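Local coordinates for protein zebrafish RNase5 (Danio rerio, PDB 3LJE) that probably cleaves RNA as a secreted ribonuclease of the pancreatic ribonuclease (RNase A) superfamily, in the angiogenin-related branch found in fish, at residues D57-V62 and I107-D112; D29-I34 and N49-A54; K36-T41 and N91-C96. One frame throughout, in Å; residues are numbered along the deposited sequence.

Interaction 1: D57-V62 and I107-D112; sequences DRITTV and IVLGCD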
# COMPACT_ATOMS: atom_id res chain seq x y z
N ASP A 57 -4.16 9.85 7.64
CA ASP A 57 -3.72 11.25 7.74
C ASP A 57 -2.16 11.38 7.82
O ASP A 57 -1.57 12.29 7.21
CB ASP A 57 -4.31 11.97 8.98
CG ASP A 57 -5.83 12.21 8.85
OD1 ASP A 57 -6.40 11.91 7.80
OD2 ASP A 57 -6.44 12.71 9.83
N ARG A 58 -1.52 10.53 8.60
CA ARG A 58 -0.09 10.66 8.74
C ARG A 58 0.60 10.29 7.42
O ARG A 58 1.58 10.90 7.03
CB ARG A 58 0.46 9.74 9.86
CG ARG A 58 1.91 10.26 10.24
CD ARG A 58 2.44 9.76 11.60
NE ARG A 58 2.77 8.34 11.46
CZ ARG A 58 4.00 7.92 11.15
NH1 ARG A 58 5.05 8.78 10.92
NH2 ARG A 58 4.22 6.62 11.10
N ILE A 59 0.11 9.25 6.78
CA ILE A 59 0.73 8.83 5.51
C ILE A 59 0.54 9.98 4.49
O ILE A 59 1.46 10.25 3.70
CB ILE A 59 0.05 7.56 4.99
CG1 ILE A 59 0.41 6.38 5.93
CG2 ILE A 59 0.53 7.17 3.57
CD1 ILE A 59 -0.50 5.15 5.65
N THR A 60 -0.62 10.63 4.54
CA THR A 60 -0.88 11.72 3.57
C THR A 60 0.14 12.88 3.71
O THR A 60 0.41 13.61 2.73
CB THR A 60 -2.38 12.14 3.72
OG1 THR A 60 -3.16 11.02 3.31
CG2 THR A 60 -2.76 13.39 2.82
N THR A 61 0.70 13.08 4.91
CA THR A 61 1.74 14.13 5.09
C THR A 61 2.96 13.88 4.19
O THR A 61 3.70 14.82 3.92
CB THR A 61 2.30 14.23 6.60
OG1 THR A 61 2.99 13.03 6.97
CG2 THR A 61 1.10 14.53 7.56
N VAL A 62 3.17 12.63 3.75
CA VAL A 62 4.28 12.41 2.79
C VAL A 62 4.00 13.18 1.47
O VAL A 62 4.96 13.62 0.76
CB VAL A 62 4.44 10.91 2.48
CG1 VAL A 62 5.61 10.65 1.45
CG2 VAL A 62 4.87 10.24 3.81
N ILE A 107 9.18 5.20 2.77
CA ILE A 107 8.19 4.82 1.81
C ILE A 107 8.17 5.91 0.72
O ILE A 107 8.36 7.09 1.01
CB ILE A 107 6.81 4.66 2.46
CG1 ILE A 107 6.38 5.96 3.22
CG2 ILE A 107 6.85 3.43 3.41
CD1 ILE A 107 4.92 5.97 3.70
N VAL A 108 7.87 5.44 -0.50
CA VAL A 108 7.82 6.32 -1.67
C VAL A 108 6.41 6.20 -2.25
O VAL A 108 5.99 5.09 -2.58
CB VAL A 108 8.85 5.82 -2.68
CG1 VAL A 108 8.75 6.76 -3.95
CG2 VAL A 108 10.29 5.91 -2.01
N LEU A 109 5.76 7.34 -2.38
CA LEU A 109 4.38 7.41 -2.86
C LEU A 109 4.20 8.26 -4.10
O LEU A 109 4.99 9.20 -4.31
CB LEU A 109 3.55 8.09 -1.79
CG LEU A 109 3.62 7.51 -0.33
CD1 LEU A 109 2.62 8.34 0.61
CD2 LEU A 109 3.39 5.99 -0.36
N GLY A 110 3.20 7.92 -4.91
CA GLY A 110 2.75 8.81 -5.99
C GLY A 110 1.70 9.62 -5.28
O GLY A 110 0.94 9.11 -4.39
N CYS A 111 1.65 10.92 -5.59
CA CYS A 111 0.72 11.86 -4.97
C CYS A 111 0.04 12.69 -6.05
O CYS A 111 0.64 12.97 -7.10
CB CYS A 111 1.49 12.85 -4.09
SG CYS A 111 2.45 12.07 -2.74
N ASP A 112 -1.18 13.08 -5.78
CA ASP A 112 -1.95 13.90 -6.72
C ASP A 112 -2.72 14.95 -5.97
O ASP A 112 -3.63 14.68 -5.17
CB ASP A 112 -2.86 13.02 -7.59
CG ASP A 112 -3.43 13.80 -8.82
OD1 ASP A 112 -3.34 15.06 -8.84
OD2 ASP A 112 -3.93 13.13 -9.70

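Interaction 2: D29-I34 and N49-A54; sequences DRAMSI and NTFIQA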
# COMPACT_ATOMS: atom_id res chain seq x y z
N ASP A 29 -2.62 -13.46 4.33
CA ASP A 29 -3.60 -14.14 3.49
C ASP A 29 -5.01 -13.55 3.64
O ASP A 29 -5.65 -13.26 2.62
CB ASP A 29 -3.70 -15.62 3.82
CG ASP A 29 -2.42 -16.46 3.32
OD1 ASP A 29 -1.49 -15.85 2.67
OD2 ASP A 29 -2.39 -17.68 3.62
N ARG A 30 -5.46 -13.37 4.89
CA ARG A 30 -6.85 -12.87 5.06
C ARG A 30 -6.98 -11.41 4.61
O ARG A 30 -8.02 -11.03 4.05
CB ARG A 30 -7.36 -13.07 6.53
CG ARG A 30 -7.07 -11.94 7.59
CD ARG A 30 -7.64 -12.17 8.98
NE ARG A 30 -6.83 -13.11 9.71
CZ ARG A 30 -6.50 -13.17 10.99
NH1 ARG A 30 -6.88 -12.30 11.94
NH2 ARG A 30 -5.75 -14.19 11.30
N ALA A 31 -5.95 -10.57 4.82
CA ALA A 31 -5.99 -9.18 4.38
C ALA A 31 -6.07 -9.15 2.85
O ALA A 31 -6.87 -8.41 2.29
CB ALA A 31 -4.78 -8.41 4.88
N MET A 32 -5.22 -9.93 2.16
CA MET A 32 -5.23 -9.89 0.67
C MET A 32 -6.61 -10.37 0.14
O MET A 32 -7.14 -9.90 -0.85
CB MET A 32 -4.10 -10.81 0.11
CG MET A 32 -2.65 -10.29 0.44
SD MET A 32 -2.34 -8.55 -0.28
CE MET A 32 -2.08 -9.08 -2.05
N SER A 33 -7.13 -11.33 0.85
CA SER A 33 -8.42 -11.89 0.45
C SER A 33 -9.61 -10.93 0.75
O SER A 33 -10.33 -10.57 -0.15
CB SER A 33 -8.59 -13.22 1.20
OG SER A 33 -9.90 -13.66 0.99
N ILE A 34 -9.76 -10.50 1.99
CA ILE A 34 -10.96 -9.70 2.34
C ILE A 34 -10.90 -8.30 1.64
O ILE A 34 -11.94 -7.78 1.26
CB ILE A 34 -11.08 -9.53 3.89
CG1 ILE A 34 -12.52 -9.04 4.22
CG2 ILE A 34 -10.06 -8.52 4.49
CD1 ILE A 34 -12.65 -8.83 5.83
N ASN A 49 2.50 -7.01 -1.92
CA ASN A 49 1.68 -5.85 -1.61
C ASN A 49 2.05 -5.44 -0.18
O ASN A 49 1.95 -6.22 0.79
CB ASN A 49 0.18 -6.23 -1.65
CG ASN A 49 -0.71 -5.02 -1.42
OD1 ASN A 49 -1.02 -4.29 -2.37
ND2 ASN A 49 -1.08 -4.76 -0.13
N THR A 50 2.47 -4.18 -0.06
CA THR A 50 2.79 -3.71 1.25
C THR A 50 1.68 -2.90 1.91
O THR A 50 1.11 -1.96 1.33
CB THR A 50 4.09 -2.77 1.09
OG1 THR A 50 5.08 -3.60 0.53
CG2 THR A 50 4.51 -2.10 2.50
N PHE A 51 1.50 -3.16 3.21
CA PHE A 51 0.60 -2.37 4.04
C PHE A 51 1.43 -1.46 4.99
O PHE A 51 2.28 -1.96 5.74
CB PHE A 51 -0.26 -3.32 4.93
CG PHE A 51 -1.17 -4.17 4.09
CD1 PHE A 51 -2.42 -3.62 3.66
CD2 PHE A 51 -0.78 -5.47 3.69
CE1 PHE A 51 -3.29 -4.42 2.82
CE2 PHE A 51 -1.66 -6.25 2.90
CZ PHE A 51 -2.89 -5.72 2.47
N ILE A 52 1.18 -0.18 4.90
CA ILE A 52 1.89 0.77 5.75
C ILE A 52 1.08 0.77 7.07
O ILE A 52 -0.16 1.02 7.10
CB ILE A 52 1.82 2.18 5.16
CG1 ILE A 52 2.46 2.17 3.72
CG2 ILE A 52 2.54 3.21 6.17
CD1 ILE A 52 2.00 3.51 2.94
N GLN A 53 1.81 0.56 8.18
CA GLN A 53 1.13 0.55 9.53
C GLN A 53 0.97 1.90 10.11
O GLN A 53 1.61 2.26 11.08
CB GLN A 53 1.93 -0.42 10.46
CG GLN A 53 1.84 -1.85 9.98
CD GLN A 53 2.82 -2.69 10.81
OE1 GLN A 53 4.06 -2.38 10.74
NE2 GLN A 53 2.33 -3.77 11.55
N ALA A 54 0.10 2.69 9.51
CA ALA A 54 -0.10 4.03 10.01
C ALA A 54 -1.45 4.53 9.61
O ALA A 54 -2.16 3.86 8.87
CB ALA A 54 0.98 4.97 9.47

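Interaction 3: K36-T41 and N91-C96; sequences KITAGT and NRRPNC. With ACT (acetate ion), chain B.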
# COMPACT_ATOMS: atom_id res chain seq x y z
N LYS A 36 -9.77 -7.87 -1.17
CA LYS A 36 -9.84 -8.15 -2.58
C LYS A 36 -8.68 -7.56 -3.42
O LYS A 36 -8.87 -6.97 -4.53
CB LYS A 36 -11.18 -7.64 -3.16
CG LYS A 36 -12.38 -8.28 -2.46
CD LYS A 36 -13.68 -8.05 -3.37
CE LYS A 36 -14.77 -9.10 -3.14
NZ LYS A 36 -15.05 -9.30 -1.71
N ILE A 37 -7.46 -7.79 -2.95
CA ILE A 37 -6.33 -7.19 -3.65
C ILE A 37 -5.80 -8.21 -4.63
O ILE A 37 -5.19 -9.20 -4.20
CB ILE A 37 -5.25 -6.84 -2.67
CG1 ILE A 37 -5.90 -5.83 -1.68
CG2 ILE A 37 -3.96 -6.20 -3.38
CD1 ILE A 37 -4.99 -5.59 -0.49
N THR A 38 -6.04 -7.97 -5.92
CA THR A 38 -5.56 -8.92 -6.97
C THR A 38 -4.59 -8.23 -7.90
O THR A 38 -4.33 -7.06 -7.75
CB THR A 38 -6.75 -9.41 -7.82
OG1 THR A 38 -7.39 -8.30 -8.41
CG2 THR A 38 -7.75 -10.10 -6.98
N ALA A 39 -4.06 -8.99 -8.87
CA ALA A 39 -3.17 -8.42 -9.84
C ALA A 39 -4.08 -7.74 -10.86
O ALA A 39 -4.80 -8.43 -11.59
CB ALA A 39 -2.30 -9.46 -10.51
N GLY A 40 -4.08 -6.42 -10.91
CA GLY A 40 -4.90 -5.59 -11.81
C GLY A 40 -6.09 -6.22 -12.58
O GLY A 40 -5.91 -6.83 -13.63
N THR A 41 -7.30 -6.07 -12.06
CA THR A 41 -8.45 -6.57 -12.81
C THR A 41 -8.37 -8.07 -13.02
O THR A 41 -7.31 -8.61 -13.31
CB THR A 41 -8.51 -5.87 -14.18
OG1 THR A 41 -9.36 -4.72 -14.10
CG2 THR A 41 -9.05 -6.84 -15.23
N ASN A 91 -1.97 -19.29 -8.16
CA ASN A 91 -1.94 -18.46 -9.32
C ASN A 91 -3.14 -17.51 -9.35
O ASN A 91 -3.01 -16.33 -9.78
CB ASN A 91 -1.89 -19.34 -10.57
CG ASN A 91 -0.64 -20.20 -10.62
OD1 ASN A 91 -0.66 -21.36 -10.20
ND2 ASN A 91 0.47 -19.62 -11.08
N ARG A 92 -4.29 -18.00 -8.90
CA ARG A 92 -5.46 -17.13 -8.88
C ARG A 92 -6.21 -17.28 -7.57
O ARG A 92 -6.01 -18.26 -6.89
CB ARG A 92 -6.44 -17.48 -10.01
CG ARG A 92 -5.79 -17.64 -11.41
CD ARG A 92 -6.92 -17.68 -12.45
NE ARG A 92 -7.59 -16.38 -12.42
CZ ARG A 92 -7.39 -15.37 -13.27
NH1 ARG A 92 -6.52 -15.49 -14.30
NH2 ARG A 92 -8.00 -14.18 -13.07
N ARG A 93 -7.06 -16.28 -7.24
CA ARG A 93 -7.91 -16.39 -6.02
C ARG A 93 -8.76 -17.67 -6.24
O ARG A 93 -9.21 -17.92 -7.38
CB ARG A 93 -8.95 -15.25 -5.94
CG ARG A 93 -8.50 -13.88 -5.53
CD ARG A 93 -9.75 -12.89 -5.44
NE ARG A 93 -10.76 -13.18 -4.40
CZ ARG A 93 -10.78 -12.59 -3.17
NH1 ARG A 93 -9.84 -11.70 -2.80
NH2 ARG A 93 -11.80 -12.79 -2.34
N PRO A 94 -9.06 -18.43 -5.18
CA PRO A 94 -8.67 -18.14 -3.78
C PRO A 94 -7.45 -18.92 -3.30
O PRO A 94 -7.24 -19.16 -2.07
CB PRO A 94 -9.90 -18.63 -3.03
CG PRO A 94 -10.13 -20.04 -3.78
CD PRO A 94 -9.97 -19.60 -5.27
N ASN A 95 -6.61 -19.34 -4.23
CA ASN A 95 -5.54 -20.18 -3.79
C ASN A 95 -4.31 -19.39 -3.36
O ASN A 95 -3.31 -20.02 -3.06
CB ASN A 95 -5.12 -21.14 -4.90
CG ASN A 95 -6.32 -21.81 -5.60
OD1 ASN A 95 -7.26 -22.29 -4.92
ND2 ASN A 95 -6.26 -21.90 -6.95
N CYS A 96 -4.35 -18.06 -3.37
CA CYS A 96 -3.14 -17.32 -3.01
C CYS A 96 -2.62 -17.58 -1.57
O CYS A 96 -3.40 -17.55 -0.62
CB CYS A 96 -3.40 -15.83 -3.20
SG CYS A 96 -4.37 -15.41 -4.68
C ACT B . -7.74 -4.60 -7.01
O ACT B . -8.64 -3.74 -7.07
OXT ACT B . -6.78 -4.59 -6.20
CH3 ACT B . -7.80 -5.76 -8.01
O HOH W 1 -13.95 -11.64 -0.36
O HOH W 2 -7.50 -11.66 -3.49

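Interaction 1: D57-V62 and I107-D112
V62 and L109 make the tightest part of this contact: CD1 of L109 lies 3.7 Å from CB of V62 and 3.8 Å from CG2 of I59, one methyl set against two residues of 57-62. The L109 side chain crosses each of the two at about a right angle. Its first torsion, -53°, puts CG anti to the carbonyl carbon, and the extended second torsion, -178°, then carries CD1 out to them. V62 has its CG1 anti to the backbone N (chi1 180°) and lays that methyl 3.9 Å from the same CD1. The fit is looser at I107, where CD1 comes to 4.3 Å from CG2 of V62. F80 touches I59, V62 and I107 and so lines the same apolar cluster, whose four touching residues are all buried. The solvent side is different in kind. D57 and R58 are exposed and do not reach 107-112. The partly exposed T61 sets out away from the strand, and its hydroxyl bonds back to its own segment, OG1 donating to O of R58 at 2.6 Å in the carbonyl plane. Beyond the apolar patch, a disulfide from C111 to C63 ties the strand covalently to the residue following V62. The last part of a short helix and the residues after it, packed on the long strand beside this disulfide, fit the pancreatic ribonuclease fold.

Interaction 2: D29-I34 and N49-A54
M32 spans from helix 28-34 to strand 48-52 and meets both F51 and N49, in the helix-on-sheet packing of the pancreatic ribonuclease fold. The axes of the two short segments run nearly perpendicular, 98° apart, with a closest approach of 10.9 Å, a separation spanned by side chains. M32 has the most surface buried here, followed by F51 and N49. The M32 chain is bent at both chi2 and chi3, which brings its sulfur round to the strand. SD is 4.0 Å from CE2 of F51 and 5.1 Å from the centroid of the ring, 73° off the ring normal: a Met-aromatic contact with an oblique approach. SD and the terminal CE of M32 both lie 3.7 Å from CB of N49, the methyl directed away from the ring. F51 is also met by the residue before M32, where CB of A31 comes to 4.1 Å from CZ. I37, in the chain leaving the helix, touches M32, N49 and F51 and adds to the same cluster.

N49 adds a polar end to this buried, otherwise apolar group. Both ends of its amide are engaged, OD1 accepting from NZ of K46 and ND2 donating to the carbonyl O of Q17 in helix 8-18, bonds that probably fix its rotation. With CG anti to the backbone N (chi1 -176°), the amide reaches over one face of the F51 ring, where ND2 stands 3.3 Å above the plane, offset toward the rim.

Interaction 3: K36-T41 and N91-C96
R93 lays its aliphatic stem across the methyl of T38, CD 3.8 Å and CG 4.1 Å from CG2, the two side chains crossing at about a right angle. The bend at chi3 (65°) turns the guanidinium toward K36, where NH1 lies 3.6 Å from CA, an oblique approach. K36 ends the preceding helix in a Schellman motif with positive phi, and NH1 of R93 donates to the carbonyl O of S33 in that helix. Water joins the segments further: one molecule accepts from NZ of K36 at 2.9 Å and, weakly, from NH2 of R93. An acetate, probably from the crystallisation liquor, receives a long, weak bond from N of T38 and a further one from R16. OG1 of T38 is hydrogen-bonded to the carbonyl O of G42. Replacing T38 with a glycine would probably leave the R93 stem without its methyl neighbour and that carbonyl without its hydroxyl partner. NZ of K36 and NH2 of R93 stand 4.8 Å apart, so the shared water probably eases the proximity of two like charges, and this surface contact appears to pair a small apolar touch with polar links through water and a helix carbonyl.

In the fold
Interactions 1 and 2 are buried and lie on opposite sides of the chain's centre, their own centres about 17 Å apart, whereas interaction 3 is at the surface. The first two reach the same antiparallel sheet, and strand 48-52 touches helix 56-60 directly where CD1 of I59 lies 3.6 Å from CG2 of I52. Their chemistry differs, aliphatic in interaction 1 but with a sulfur, an aromatic ring and a buried amide in interaction 2. Segment 36-41 of interaction 3 follows the helix used by interaction 2. The two are joined where CD1 of I37 packs on CZ of F51 and where R93 bonds to S33, yet interaction 3 adds charge and water to a small apolar contact. It does not touch interaction 1.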